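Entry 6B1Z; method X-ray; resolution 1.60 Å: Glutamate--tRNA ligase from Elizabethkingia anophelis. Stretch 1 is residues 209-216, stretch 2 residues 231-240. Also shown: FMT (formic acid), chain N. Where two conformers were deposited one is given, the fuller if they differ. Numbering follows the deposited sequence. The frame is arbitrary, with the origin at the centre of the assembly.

Stretch 1 (209-216) TYHFANII
Stretch 2 (231-240) EWLPSMALHV

Residues 210-216 form a helix with Thr209 at its N-cap position; residues 236-240 are helical and continue later in the chain, and Glu231 and Trp232 lie in a 3-10 segment earlier in the stretch. The helix axes approach to 10.5 Å, their N-to-C directions inclined at 51° (signed crossing angle -51°), and the CA atoms of Ile215 and His239 lie 6.8 Å apart. Together the stretches bury 316 Å², most of it on His211, Trp232 and His239.

His211 is the hub. Its CA-to-CB bond points sideways, but chi1 of -65° (m) and chi2 of -66° carry the imidazole to the other stretch, where ND1 lies 2.9 Å from NE2 of His239 in a nearly linear hydrogen bond (167°). His239 reaches it from a similarly sideways start, with chi1 -61° (m) and chi2 157°. The two rings meet rim to rim, centroids 5.2 Å apart and planes at 44°, which brings the nitrogens together near both ring planes. Imidazole suits this place because it offers a nitrogen-bearing edge and a pi face: Leu238 (chi1 t, chi2 p) sets CD2 over one face of His211, 4.1 Å from the ring centroid, in a CH-pi contact. Atom CE1 of His211 also lies 3.3 Å from OG of Ser235, whose chi1 is m.

Trp232 (chi1 -71°, m; chi2 101°) extends the contact toward the start of the first helix. Its CZ3 lies 3.9 Å from CE1 of His211, with the ring planes at 86°, and its CH2 packs 4.1 Å from CB of Tyr210 (chi1 m). A formic acid molecule sits beside the indole edge and over one face of the Tyr210 ring, accepting a hydrogen bond at O2 from ND2 of Asn214 (3.2 Å).

Farther along, buried Ile215 (chi1 p) places its CG2 4.1 Å from CB of His239, a carbon-carbon contact against the histidine.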

# COMPACT_ATOMS: atom_id res chain seq x y z
N THR A 209 -3.02 1.68 27.24
CA THR A 209 -2.25 2.04 26.07
C THR A 209 -2.16 0.84 25.13
O THR A 209 -2.47 -0.29 25.51
CB THR A 209 -0.85 2.50 26.46
OG1 THR A 209 -0.16 1.39 27.05
CG2 THR A 209 -0.93 3.67 27.45
N TYR A 210 -1.69 1.09 23.90
CA TYR A 210 -1.57 0.02 22.91
C TYR A 210 -0.74 -1.14 23.44
O TYR A 210 -1.03 -2.31 23.16
CB TYR A 210 -0.91 0.53 21.61
CG TYR A 210 -1.68 1.55 20.80
CD1 TYR A 210 -3.07 1.59 20.81
CD2 TYR A 210 -1.00 2.45 20.00
CE1 TYR A 210 -3.76 2.53 20.04
CE2 TYR A 210 -1.67 3.38 19.24
CZ TYR A 210 -3.04 3.42 19.26
OH TYR A 210 -3.70 4.36 18.50
N HIS A 211 0.33 -0.83 24.19
CA HIS A 211 1.21 -1.89 24.68
C HIS A 211 0.44 -2.93 25.49
O HIS A 211 0.57 -4.14 25.27
CB HIS A 211 2.32 -1.29 25.52
CG HIS A 211 3.25 -0.40 24.76
ND1 HIS A 211 4.08 -0.87 23.77
CD2 HIS A 211 3.50 0.92 24.88
CE1 HIS A 211 4.79 0.14 23.29
NE2 HIS A 211 4.47 1.24 23.95
N PHE A 212 -0.35 -2.46 26.46
CA PHE A 212 -1.07 -3.35 27.36
C PHE A 212 -2.31 -3.94 26.68
O PHE A 212 -2.57 -5.14 26.81
CB PHE A 212 -1.45 -2.57 28.62
CG PHE A 212 -1.87 -3.42 29.81
CD1 PHE A 212 -1.33 -4.67 30.06
CD2 PHE A 212 -2.80 -2.91 30.71
CE1 PHE A 212 -1.72 -5.42 31.19
CE2 PHE A 212 -3.20 -3.64 31.84
CZ PHE A 212 -2.66 -4.89 32.07
N ALA A 213 -3.07 -3.10 25.96
CA ALA A 213 -4.24 -3.60 25.23
C ALA A 213 -3.86 -4.72 24.27
O ALA A 213 -4.59 -5.72 24.15
CB ALA A 213 -4.92 -2.46 24.48
N ASN A 214 -2.72 -4.58 23.57
CA ASN A 214 -2.39 -5.58 22.57
C ASN A 214 -1.96 -6.90 23.20
O ASN A 214 -2.30 -7.96 22.67
CB ASN A 214 -1.33 -5.06 21.60
CG ASN A 214 -1.92 -4.14 20.56
OD1 ASN A 214 -3.12 -4.19 20.29
ND2 ASN A 214 -1.09 -3.30 19.97
N ILE A 215 -1.23 -6.88 24.33
CA ILE A 215 -0.87 -8.18 24.90
C ILE A 215 -2.10 -8.84 25.51
O ILE A 215 -2.26 -10.06 25.43
CB ILE A 215 0.33 -8.08 25.88
CG1 ILE A 215 -0.02 -7.35 27.18
CG2 ILE A 215 1.57 -7.49 25.19
CD1 ILE A 215 -0.29 -8.30 28.34
N ILE A 216 -3.00 -8.06 26.12
CA ILE A 216 -4.25 -8.61 26.65
C ILE A 216 -5.05 -9.25 25.52
O ILE A 216 -5.52 -10.39 25.62
CB ILE A 216 -5.08 -7.52 27.35
CG1 ILE A 216 -4.43 -7.13 28.69
CG2 ILE A 216 -6.56 -7.98 27.54
CD1 ILE A 216 -4.97 -5.83 29.26
N GLU A 231 9.03 -0.82 13.64
CA GLU A 231 8.80 0.29 14.57
C GLU A 231 8.45 -0.22 15.97
O GLU A 231 8.67 0.50 16.95
CB GLU A 231 7.69 1.23 14.06
CG GLU A 231 6.25 0.71 14.11
CD GLU A 231 5.83 -0.04 12.86
OE1 GLU A 231 6.71 -0.35 12.02
OE2 GLU A 231 4.60 -0.30 12.70
N TRP A 232 7.92 -1.44 16.06
CA TRP A 232 7.58 -2.07 17.33
C TRP A 232 8.73 -2.84 17.96
O TRP A 232 8.60 -3.25 19.12
CB TRP A 232 6.42 -3.05 17.14
CG TRP A 232 5.11 -2.40 16.88
CD1 TRP A 232 4.50 -2.26 15.67
CD2 TRP A 232 4.23 -1.82 17.85
NE1 TRP A 232 3.29 -1.63 15.83
CE2 TRP A 232 3.10 -1.34 17.16
CE3 TRP A 232 4.29 -1.66 19.24
CZ2 TRP A 232 2.05 -0.70 17.80
CZ3 TRP A 232 3.23 -1.02 19.89
CH2 TRP A 232 2.12 -0.56 19.15
N LEU A 233 9.82 -3.07 17.23
CA LEU A 233 10.88 -3.91 17.77
C LEU A 233 11.48 -3.39 19.07
O LEU A 233 11.78 -4.22 19.95
CB LEU A 233 11.97 -4.12 16.70
CG LEU A 233 13.01 -5.20 17.02
CD1 LEU A 233 12.37 -6.57 17.19
CD2 LEU A 233 14.04 -5.24 15.89
N PRO A 234 11.68 -2.09 19.29
CA PRO A 234 12.23 -1.66 20.58
C PRO A 234 11.31 -1.93 21.75
O PRO A 234 11.78 -1.90 22.90
CB PRO A 234 12.47 -0.15 20.39
CG PRO A 234 12.63 0.00 18.88
CD PRO A 234 11.63 -0.97 18.32
N SER A 235 10.02 -2.21 21.50
CA SER A 235 9.05 -2.53 22.55
C SER A 235 8.89 -4.03 22.78
O SER A 235 8.09 -4.43 23.65
CB SER A 235 7.69 -1.92 22.19
OG SER A 235 7.81 -0.52 22.08
N MET A 236 9.57 -4.87 22.00
CA MET A 236 9.37 -6.31 22.12
C MET A 236 9.75 -6.82 23.51
O MET A 236 9.06 -7.69 24.06
CB MET A 236 10.16 -7.03 21.03
CG MET A 236 9.90 -8.52 21.00
SD MET A 236 10.88 -9.31 19.70
CE MET A 236 10.58 -11.03 20.09
N ALA A 237 10.84 -6.31 24.09
CA ALA A 237 11.22 -6.75 25.43
C ALA A 237 10.13 -6.43 26.44
O ALA A 237 9.77 -7.28 27.26
CB ALA A 237 12.55 -6.09 25.84
N LEU A 238 9.57 -5.21 26.39
CA LEU A 238 8.44 -4.88 27.24
C LEU A 238 7.29 -5.86 27.05
O LEU A 238 6.69 -6.32 28.02
CB LEU A 238 7.96 -3.45 26.93
CG LEU A 238 6.64 -3.06 27.61
CD1 LEU A 238 6.80 -3.00 29.15
CD2 LEU A 238 6.16 -1.73 27.06
N HIS A 239 6.96 -6.17 25.80
CA HIS A 239 5.81 -7.04 25.57
C HIS A 239 6.04 -8.43 26.14
O HIS A 239 5.13 -8.99 26.78
CB HIS A 239 5.51 -7.10 24.07
CG HIS A 239 5.17 -5.76 23.51
ND1 HIS A 239 5.30 -5.44 22.17
CD2 HIS A 239 4.73 -4.64 24.13
CE1 HIS A 239 4.94 -4.18 21.99
NE2 HIS A 239 4.56 -3.68 23.15
N VAL A 240 7.23 -8.98 25.95
CA VAL A 240 7.55 -10.28 26.52
C VAL A 240 7.48 -10.23 28.04
O VAL A 240 6.94 -11.14 28.68
CB VAL A 240 8.93 -10.76 26.00
CG1 VAL A 240 9.46 -11.94 26.81
CG2 VAL A 240 8.80 -11.12 24.52
C FMT N . -1.35 0.00 17.18
O1 FMT N . -2.09 0.99 17.14
O2 FMT N . -1.65 -1.07 17.70